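Local coordinates for protein branched-chain amino acid aminotransferase (Thermoproteus uzoniensis, PDB 5CE8) that probably transfers the amino group of leucine, isoleucine or valine to 2-oxoglutarate, using pyridoxal 5'-phosphate as cofactor, at residues Leu55-Leu68 against Tyr80-Val93. Sequence-based numbering, arbitrary orientation.
Sequences LYVFRLRDHMERLL and YTAEELSKAVVETV. With PLP (pyridoxal-5'-phosphate), chain D.
Met64 and Ala82 interlock as knobs into holes where helices 60-68 and 82-93 cross at 127° in the small antiparallel-sheet domain of this class-IV aminotransferase. The axes approach to 8.7 Å. Met64 sits among Ala82, Leu85, Ser86 and Val89. A bend at chi2 (-52°) lays Met64 SD against Leu85 CB. The extended last torsion then carries Met64 CE to 3.4 Å from Val89 CG2, a tight fit. Ala82 CB fills the hole made by Arg61, Met64, Glu65 and Leu68.

Apolar contacts extend both ways. The side chains of Leu60 and Val89 run alongside each other in opposite directions, with Leu60 CD1 touching Val89 CG2. Leu68 CD1 meets Leu85 CD1. On the strand before the first helix, Leu55 CD2 reaches Val93 CG1 at 3.6 Å. Leu55 and Val93 both rest on Leu102 of strand 102-109.

The far face of helix 60-68 serves the cofactor. Arg66 NH2 donates to PLP O3P at 2.8 Å, with the phosphate at the guanidinium edge. Glu44 holds both Arg66 NE and His63 ND1.

The polar contacts run from exposed Arg61 and Glu83 to buried Ser86. Arg61 lays its guanidinium face over Glu83 CA. Arg61 NH2 forms a salt bridge to Glu83 OE2 at 2.9 Å, though its hydrogen bond is bent (127°) and weak. Arg61 NE donates weakly to Ser86 OG, which itself donates to Ala82 O at 2.8 Å.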
ATOM      1  N   LEU A  55     -14.814  47.273   3.310  1.00 33.75           N
ATOM      2  CA  LEU A  55     -14.569  45.953   2.699  1.00 28.62           C
ATOM      3  C   LEU A  55     -13.275  45.484   3.287  1.00 26.29           C
ATOM      4  O   LEU A  55     -12.268  46.176   3.094  1.00 23.63           O
ATOM      5  CB  LEU A  55     -14.441  46.097   1.182  1.00 30.25           C
ATOM      6  CG  LEU A  55     -14.282  44.781   0.379  1.00 30.01           C
ATOM      7  CD1 LEU A  55     -15.339  43.744   0.758  1.00 29.99           C
ATOM      8  CD2 LEU A  55     -14.356  45.033  -1.108  1.00 28.94           C
ATOM      9  N   TYR A  56     -13.329  44.369   4.041  1.00 24.53           N
ATOM     10  CA  TYR A  56     -12.137  43.746   4.728  1.00 26.29           C
ATOM     11  C   TYR A  56     -11.717  42.443   4.033  1.00 24.35           C
ATOM     12  O   TYR A  56     -12.511  41.501   3.834  1.00 22.83           O
ATOM     13  CB  TYR A  56     -12.385  43.510   6.238  1.00 30.26           C
ATOM     14  CG  TYR A  56     -12.578  44.864   6.959  1.00 29.60           C
ATOM     15  CD1 TYR A  56     -11.512  45.661   7.237  1.00 30.63           C
ATOM     16  CD2 TYR A  56     -13.850  45.340   7.267  1.00 35.85           C
ATOM     17  CE1 TYR A  56     -11.655  46.892   7.858  1.00 33.31           C
ATOM     18  CE2 TYR A  56     -14.024  46.587   7.891  1.00 36.92           C
ATOM     19  CZ  TYR A  56     -12.906  47.380   8.136  1.00 36.62           C
ATOM     20  OH  TYR A  56     -13.016  48.613   8.719  1.00 33.46           O
ATOM     21  N   VAL A  57     -10.453  42.424   3.628  1.00 24.48           N
ATOM     22  CA  VAL A  57      -9.875  41.231   3.048  1.00 22.71           C
ATOM     23  C   VAL A  57      -9.384  40.329   4.206  1.00 22.24           C
ATOM     24  O   VAL A  57      -8.746  40.818   5.132  1.00 22.86           O
ATOM     25  CB  VAL A  57      -8.681  41.515   2.160  1.00 21.09           C
ATOM     26  CG1 VAL A  57      -8.364  40.263   1.363  1.00 21.39           C
ATOM     27  CG2 VAL A  57      -8.823  42.703   1.183  1.00 22.19           C
ATOM     28  N   PHE A  58      -9.797  39.070   4.197  1.00 22.13           N
ATOM     29  CA  PHE A  58      -9.622  38.216   5.366  1.00 19.95           C
ATOM     30  C   PHE A  58      -8.374  37.468   5.185  1.00 20.39           C
ATOM     31  O   PHE A  58      -8.235  36.735   4.159  1.00 24.60           O
ATOM     32  CB  PHE A  58     -10.730  37.245   5.560  1.00 22.26           C
ATOM     33  CG  PHE A  58     -10.589  36.470   6.844  1.00 19.76           C
ATOM     34  CD1 PHE A  58     -10.681  37.131   8.112  1.00 18.45           C
ATOM     35  CD2 PHE A  58     -10.340  35.135   6.820  1.00 19.29           C
ATOM     36  CE1 PHE A  58     -10.464  36.437   9.285  1.00 18.29           C
ATOM     37  CE2 PHE A  58     -10.232  34.410   7.975  1.00 18.12           C
ATOM     38  CZ  PHE A  58     -10.325  35.044   9.227  1.00 18.75           C
ATOM     39  N   ARG A  59      -7.471  37.638   6.149  1.00 23.26           N
ATOM     40  CA  ARG A  59      -6.111  37.039   6.260  1.00 24.26           C
ATOM     41  C   ARG A  59      -5.276  37.104   5.002  1.00 28.10           C
ATOM     42  O   ARG A  59      -4.655  36.095   4.523  1.00 23.30           O
ATOM     43  CB  ARG A  59      -6.090  35.664   6.912  1.00 24.64           C
ATOM     44  CG  ARG A  59      -6.792  35.670   8.240  1.00 21.63           C
ATOM     45  CD  ARG A  59      -6.843  34.260   8.895  1.00 22.76           C
ATOM     46  NE  ARG A  59      -5.508  33.825   9.242  1.00 20.42           N
ATOM     47  CZ  ARG A  59      -5.219  32.895  10.162  1.00 23.53           C
ATOM     48  NH1 ARG A  59      -6.137  32.229  10.838  1.00 23.46           N
ATOM     49  NH2 ARG A  59      -3.987  32.676  10.480  1.00 18.19           N
ATOM     50  N   LEU A  60      -5.202  38.333   4.482  1.00 24.87           N
ATOM     51  CA  LEU A  60      -4.492  38.528   3.190  1.00 21.62           C
ATOM     52  C   LEU A  60      -3.083  38.076   3.146  1.00 24.80           C
ATOM     53  O   LEU A  60      -2.679  37.288   2.281  1.00 22.82           O
ATOM     54  CB  LEU A  60      -4.543  39.991   2.846  1.00 22.87           C
ATOM     55  CG  LEU A  60      -3.964  40.513   1.541  1.00 24.43           C
ATOM     56  CD1 LEU A  60      -4.434  39.636   0.382  1.00 23.37           C
ATOM     57  CD2 LEU A  60      -4.302  42.008   1.406  1.00 20.48           C
ATOM     58  N   ARG A  61      -2.309  38.570   4.101  1.00 24.56           N
ATOM     59  CA  ARG A  61      -0.907  38.220   4.210  1.00 26.68           C
ATOM     60  C   ARG A  61      -0.686  36.753   4.479  1.00 22.69           C
ATOM     61  O   ARG A  61       0.278  36.188   4.002  1.00 19.39           O
ATOM     62  CB  ARG A  61      -0.217  39.073   5.294  1.00 31.67           C
ATOM     63  CG  ARG A  61       1.315  38.976   5.382  1.00 41.41           C
ATOM     64  CD  ARG A  61       2.014  39.578   4.151  1.00 50.79           C
ATOM     65  NE  ARG A  61       1.710  41.011   3.999  1.00 64.67           N
ATOM     66  CZ  ARG A  61       2.499  42.019   4.397  1.00 65.20           C
ATOM     67  NH1 ARG A  61       3.698  41.785   4.948  1.00 57.25           N
ATOM     68  NH2 ARG A  61       2.093  43.281   4.217  1.00 61.19           N
ATOM     69  N   ASP A  62      -1.545  36.102   5.249  1.00 23.51           N
ATOM     70  CA  ASP A  62      -1.357  34.680   5.449  1.00 22.16           C
ATOM     71  C   ASP A  62      -1.534  33.947   4.065  1.00 22.88           C
ATOM     72  O   ASP A  62      -0.848  32.978   3.806  1.00 24.88           O
ATOM     73  CB  ASP A  62      -2.340  34.140   6.470  1.00 22.27           C
ATOM     74  CG  ASP A  62      -2.039  34.591   7.905  1.00 21.63           C
ATOM     75  OD1 ASP A  62      -0.900  34.663   8.342  1.00 23.81           O
ATOM     76  OD2 ASP A  62      -2.962  34.777   8.647  1.00 23.20           O
ATOM     77  N   HIS A  63      -2.497  34.389   3.222  1.00 23.16           N
ATOM     78  CA  HIS A  63      -2.737  33.780   1.931  1.00 21.75           C
ATOM     79  C   HIS A  63      -1.601  34.002   0.980  1.00 22.04           C
ATOM     80  O   HIS A  63      -1.240  33.099   0.236  1.00 16.52           O
ATOM     81  CB  HIS A  63      -4.070  34.233   1.330  1.00 21.35           C
ATOM     82  CG  HIS A  63      -5.238  33.494   1.904  1.00 23.04           C
ATOM     83  ND1 HIS A  63      -5.633  32.266   1.409  1.00 20.43           N
ATOM     84  CD2 HIS A  63      -6.066  33.770   2.953  1.00 20.59           C
ATOM     85  CE1 HIS A  63      -6.697  31.845   2.084  1.00 19.45           C
ATOM     86  NE2 HIS A  63      -6.957  32.713   3.046  1.00 21.87           N
ATOM     87  N   MET A  64      -1.118  35.240   0.927  1.00 20.30           N
ATOM     88  CA  MET A  64       0.039  35.486   0.136  1.00 18.31           C
ATOM     89  C   MET A  64       1.302  34.796   0.630  1.00 20.97           C
ATOM     90  O   MET A  64       2.095  34.326  -0.198  1.00 23.66           O
ATOM     91  CB  MET A  64       0.261  36.949  -0.072  1.00 19.04           C
ATOM     92  CG  MET A  64      -0.938  37.625  -0.878  1.00 17.66           C
ATOM     93  SD  MET A  64      -1.287  36.722  -2.395  1.00 20.81           S
ATOM     94  CE  MET A  64      -2.486  37.842  -3.106  1.00 21.83           C
ATOM     95  N   GLU A  65       1.528  34.709   1.928  1.00 20.72           N
ATOM     96  CA  GLU A  65       2.670  33.911   2.411  1.00 22.23           C
ATOM     97  C   GLU A  65       2.559  32.465   1.930  1.00 21.26           C
ATOM     98  O   GLU A  65       3.525  31.857   1.539  1.00 22.76           O
ATOM     99  CB  GLU A  65       2.793  34.076   3.921  1.00 24.61           C
ATOM    100  CG  GLU A  65       3.304  35.505   4.233  1.00 30.70           C
ATOM    101  CD  GLU A  65       3.698  35.767   5.681  1.00 36.37           C
ATOM    102  OE1 GLU A  65       3.502  34.852   6.533  1.00 31.19           O
ATOM    103  OE2 GLU A  65       4.246  36.901   5.975  1.00 37.35           O
ATOM    104  N   ARG A  66       1.340  31.915   1.961  1.00 22.34           N
ATOM    105  CA  ARG A  66       1.125  30.532   1.583  1.00 20.94           C
ATOM    106  C   ARG A  66       1.300  30.333   0.052  1.00 20.75           C
ATOM    107  O   ARG A  66       1.845  29.297  -0.337  1.00 16.46           O
ATOM    108  CB  ARG A  66      -0.268  29.968   2.038  1.00 17.52           C
ATOM    109  CG  ARG A  66      -0.406  28.544   1.714  1.00 17.71           C
ATOM    110  CD  ARG A  66      -1.717  27.930   2.166  1.00 16.17           C
ATOM    111  NE  ARG A  66      -2.868  28.468   1.461  1.00 17.51           N
ATOM    112  CZ  ARG A  66      -4.151  28.221   1.802  1.00 20.42           C
ATOM    113  NH1 ARG A  66      -4.432  27.435   2.821  1.00 17.06           N
ATOM    114  NH2 ARG A  66      -5.161  28.731   1.091  1.00 19.62           N
ATOM    115  N   LEU A  67       0.880  31.304  -0.776  1.00 19.98           N
ATOM    116  CA  LEU A  67       1.194  31.247  -2.245  1.00 20.87           C
ATOM    117  C   LEU A  67       2.687  30.980  -2.512  1.00 19.23           C
ATOM    118  O   LEU A  67       3.070  30.169  -3.407  1.00 19.25           O
ATOM    119  CB  LEU A  67       0.811  32.575  -2.961  1.00 21.85           C
ATOM    120  CG  LEU A  67       0.668  32.578  -4.503  1.00 22.24           C
ATOM    121  CD1 LEU A  67      -0.653  31.918  -4.997  1.00 23.10           C
ATOM    122  CD2 LEU A  67       0.813  33.922  -5.124  1.00 21.41           C
ATOM    123  N   LEU A  68       3.487  31.836  -1.901  1.00 21.90           N
ATOM    124  CA  LEU A  68       4.936  31.764  -1.918  1.00 22.68           C
ATOM    125  C   LEU A  68       5.496  30.398  -1.393  1.00 25.02           C
ATOM    126  O   LEU A  68       6.465  29.885  -1.978  1.00 22.85           O
ATOM    127  CB  LEU A  68       5.508  32.904  -1.080  1.00 23.32           C
ATOM    128  CG  LEU A  68       5.921  34.179  -1.820  1.00 25.34           C
ATOM    129  CD1 LEU A  68       5.019  34.420  -2.989  1.00 27.92           C
ATOM    130  CD2 LEU A  68       5.983  35.359  -0.888  1.00 24.55           C
ATOM    131  N   TYR A  80       7.828  38.145  -6.514  1.00 29.40           N
ATOM    132  CA  TYR A  80       7.151  39.143  -5.703  1.00 28.35           C
ATOM    133  C   TYR A  80       7.116  38.715  -4.276  1.00 28.86           C
ATOM    134  O   TYR A  80       6.973  37.528  -3.974  1.00 30.59           O
ATOM    135  CB  TYR A  80       5.722  39.275  -6.149  1.00 29.28           C
ATOM    136  CG  TYR A  80       5.554  39.866  -7.512  1.00 33.55           C
ATOM    137  CD1 TYR A  80       5.724  41.249  -7.718  1.00 30.55           C
ATOM    138  CD2 TYR A  80       5.260  39.055  -8.623  1.00 30.30           C
ATOM    139  CE1 TYR A  80       5.543  41.794  -8.988  1.00 34.62           C
ATOM    140  CE2 TYR A  80       5.101  39.593  -9.874  1.00 34.23           C
ATOM    141  CZ  TYR A  80       5.232  40.957 -10.064  1.00 37.52           C
ATOM    142  OH  TYR A  80       5.094  41.501 -11.340  1.00 46.13           O
ATOM    143  N   THR A  81       7.118  39.673  -3.367  1.00 30.74           N
ATOM    144  CA  THR A  81       6.982  39.282  -1.952  1.00 30.30           C
ATOM    145  C   THR A  81       5.494  39.220  -1.589  1.00 28.54           C
ATOM    146  O   THR A  81       4.577  39.660  -2.318  1.00 25.32           O
ATOM    147  CB  THR A  81       7.684  40.292  -1.081  1.00 29.87           C
ATOM    148  OG1 THR A  81       7.015  41.539  -1.313  1.00 30.74           O
ATOM    149  CG2 THR A  81       9.126  40.388  -1.463  1.00 26.77           C
ATOM    150  N   ALA A  82       5.271  38.686  -0.420  1.00 32.05           N
ATOM    151  CA  ALA A  82       3.943  38.606   0.169  1.00 29.66           C
ATOM    152  C   ALA A  82       3.322  39.974   0.246  1.00 30.62           C
ATOM    153  O   ALA A  82       2.136  40.167  -0.011  1.00 24.62           O
ATOM    154  CB  ALA A  82       4.073  38.045   1.564  1.00 27.31           C
ATOM    155  N   GLU A  83       4.166  40.924   0.624  1.00 29.07           N
ATOM    156  CA  GLU A  83       3.775  42.281   0.908  1.00 31.62           C
ATOM    157  C   GLU A  83       3.353  42.947  -0.376  1.00 25.71           C
ATOM    158  O   GLU A  83       2.256  43.465  -0.447  1.00 26.78           O
ATOM    159  CB  GLU A  83       4.955  42.999   1.630  1.00 40.44           C
ATOM    160  CG  GLU A  83       5.094  44.508   1.402  1.00 53.25           C
ATOM    161  CD  GLU A  83       5.053  45.270   2.695  1.00 52.56           C
ATOM    162  OE1 GLU A  83       6.107  45.799   3.113  1.00 55.87           O
ATOM    163  OE2 GLU A  83       3.945  45.275   3.267  1.00 48.38           O
ATOM    164  N   GLU A  84       4.183  42.841  -1.423  1.00 25.77           N
ATOM    165  CA  GLU A  84       3.818  43.267  -2.744  1.00 27.04           C
ATOM    166  C   GLU A  84       2.462  42.714  -3.248  1.00 25.95           C
ATOM    167  O   GLU A  84       1.579  43.437  -3.869  1.00 18.74           O
ATOM    168  CB  GLU A  84       4.941  42.871  -3.698  1.00 29.37           C
ATOM    169  CG  GLU A  84       6.116  43.861  -3.601  1.00 34.13           C
ATOM    170  CD  GLU A  84       7.355  43.463  -4.407  1.00 39.32           C
ATOM    171  OE1 GLU A  84       8.118  44.361  -4.786  1.00 41.45           O
ATOM    172  OE2 GLU A  84       7.585  42.280  -4.662  1.00 35.12           O
ATOM    173  N   LEU A  85       2.317  41.405  -3.090  1.00 23.16           N
ATOM    174  CA  LEU A  85       1.086  40.791  -3.585  1.00 25.79           C
ATOM    175  C   LEU A  85      -0.070  41.258  -2.794  1.00 23.69           C
ATOM    176  O   LEU A  85      -1.162  41.514  -3.360  1.00 30.76           O
ATOM    177  CB  LEU A  85       1.211  39.250  -3.566  1.00 32.50           C
ATOM    178  CG  LEU A  85       2.299  38.764  -4.510  1.00 35.15           C
ATOM    179  CD1 LEU A  85       2.589  37.306  -4.186  1.00 32.35           C
ATOM    180  CD2 LEU A  85       1.951  38.997  -5.972  1.00 33.76           C
ATOM    181  N   SER A  86       0.096  41.372  -1.478  1.00 24.57           N
ATOM    182  CA  SER A  86      -0.955  41.929  -0.601  1.00 24.28           C
ATOM    183  C   SER A  86      -1.439  43.322  -1.070  1.00 22.54           C
ATOM    184  O   SER A  86      -2.708  43.619  -1.230  1.00 21.80           O
ATOM    185  CB  SER A  86      -0.492  41.890   0.901  1.00 24.20           C
ATOM    186  OG  SER A  86      -0.259  40.519   1.377  1.00 22.25           O
ATOM    187  N   LYS A  87      -0.466  44.221  -1.309  1.00 22.50           N
ATOM    188  CA  LYS A  87      -0.819  45.583  -1.864  1.00 23.82           C
ATOM    189  C   LYS A  87      -1.506  45.559  -3.213  1.00 21.82           C
ATOM    190  O   LYS A  87      -2.472  46.329  -3.432  1.00 26.21           O
ATOM    191  CB  LYS A  87       0.395  46.509  -1.919  1.00 23.15           C
ATOM    192  N   ALA A  88      -1.038  44.649  -4.083  1.00 24.83           N
ATOM    193  CA  ALA A  88      -1.610  44.433  -5.401  1.00 24.43           C
ATOM    194  C   ALA A  88      -3.046  44.005  -5.315  1.00 24.36           C
ATOM    195  O   ALA A  88      -3.863  44.466  -6.083  1.00 26.56           O
ATOM    196  CB  ALA A  88      -0.839  43.389  -6.204  1.00 22.65           C
ATOM    197  N   VAL A  89      -3.386  43.145  -4.371  1.00 21.92           N
ATOM    198  CA  VAL A  89      -4.813  42.893  -4.135  1.00 21.00           C
ATOM    199  C   VAL A  89      -5.640  44.121  -3.826  1.00 20.75           C
ATOM    200  O   VAL A  89      -6.748  44.314  -4.362  1.00 22.40           O
ATOM    201  CB  VAL A  89      -5.052  41.919  -2.960  1.00 22.42           C
ATOM    202  CG1 VAL A  89      -6.489  41.922  -2.571  1.00 19.95           C
ATOM    203  CG2 VAL A  89      -4.620  40.493  -3.302  1.00 23.86           C
ATOM    204  N   VAL A  90      -5.175  44.863  -2.824  1.00 26.09           N
ATOM    205  CA  VAL A  90      -5.852  46.055  -2.359  1.00 26.31           C
ATOM    206  C   VAL A  90      -6.103  47.078  -3.487  1.00 24.58           C
ATOM    207  O   VAL A  90      -7.232  47.631  -3.565  1.00 22.73           O
ATOM    208  CB  VAL A  90      -5.127  46.651  -1.109  1.00 29.12           C
ATOM    209  CG1 VAL A  90      -5.411  48.121  -0.911  1.00 30.68           C
ATOM    210  CG2 VAL A  90      -5.508  45.853   0.100  1.00 30.93           C
ATOM    211  N   GLU A  91      -5.147  47.218  -4.405  1.00 25.32           N
ATOM    212  CA  GLU A  91      -5.310  48.061  -5.589  1.00 30.56           C
ATOM    213  C   GLU A  91      -6.241  47.499  -6.576  1.00 34.99           C
ATOM    214  O   GLU A  91      -6.954  48.253  -7.188  1.00 32.79           O
ATOM    215  CB  GLU A  91      -3.985  48.293  -6.287  1.00 34.55           C
ATOM    216  CG  GLU A  91      -3.012  49.134  -5.456  1.00 36.41           C
ATOM    217  CD  GLU A  91      -1.559  48.759  -5.724  1.00 46.14           C
ATOM    218  OE1 GLU A  91      -1.328  48.050  -6.717  1.00 53.00           O
ATOM    219  OE2 GLU A  91      -0.634  49.141  -4.953  1.00 49.37           O
ATOM    220  N   THR A  92      -6.267  46.181  -6.765  1.00 31.97           N
ATOM    221  CA  THR A  92      -7.246  45.595  -7.712  1.00 30.12           C
ATOM    222  C   THR A  92      -8.690  45.790  -7.253  1.00 33.99           C
ATOM    223  O   THR A  92      -9.604  46.120  -8.074  1.00 28.79           O
ATOM    224  CB  THR A  92      -6.997  44.085  -7.909  1.00 28.37           C
ATOM    225  OG1 THR A  92      -5.628  43.929  -8.206  1.00 28.20           O
ATOM    226  CG2 THR A  92      -7.846  43.468  -9.023  1.00 27.17           C
ATOM    227  N   VAL A  93      -8.913  45.573  -5.954  1.00 29.68           N
ATOM    228  CA  VAL A  93     -10.217  45.832  -5.426  1.00 29.63           C
ATOM    229  C   VAL A  93     -10.575  47.321  -5.646  1.00 31.65           C
ATOM    230  O   VAL A  93     -11.683  47.640  -6.175  1.00 29.54           O
ATOM    231  CB  VAL A  93     -10.328  45.360  -3.956  1.00 32.61           C
ATOM    232  CG1 VAL A  93     -11.695  45.606  -3.440  1.00 29.48           C
ATOM    233  CG2 VAL A  93      -9.970  43.843  -3.816  1.00 32.34           C
TER
HETATM  234  N1  PLP D 301      -8.545  21.818   0.818  1.00 18.64           N
HETATM  235  C2  PLP D 301      -7.943  21.894  -0.365  1.00 23.58           C
HETATM  236  C2A PLP D 301      -7.637  20.657  -1.153  1.00 24.34           C
HETATM  237  C3  PLP D 301      -7.654  23.185  -0.974  1.00 24.45           C
HETATM  238  O3  PLP D 301      -7.112  23.244  -2.255  1.00 23.41           O
HETATM  239  C4  PLP D 301      -7.999  24.414  -0.208  1.00 23.64           C
HETATM  240  C4A PLP D 301      -7.727  25.811  -0.727  1.00 23.39           C
HETATM  241  C5  PLP D 301      -8.636  24.187   1.120  1.00 24.16           C
HETATM  242  C6  PLP D 301      -8.870  22.848   1.541  1.00 20.07           C
HETATM  243  C5A PLP D 301      -9.128  25.275   2.031  1.00 22.10           C
HETATM  244  O4P PLP D 301      -8.136  26.186   2.343  1.00 22.37           O
HETATM  245  P   PLP D 301      -8.553  27.632   2.812  1.00 23.52           P
HETATM  246  O1P PLP D 301      -9.430  28.318   1.709  1.00 24.84           O
HETATM  247  O2P PLP D 301      -9.129  27.490   4.156  1.00 20.22           O
HETATM  248  O3P PLP D 301      -7.315  28.483   2.860  1.00 19.84           O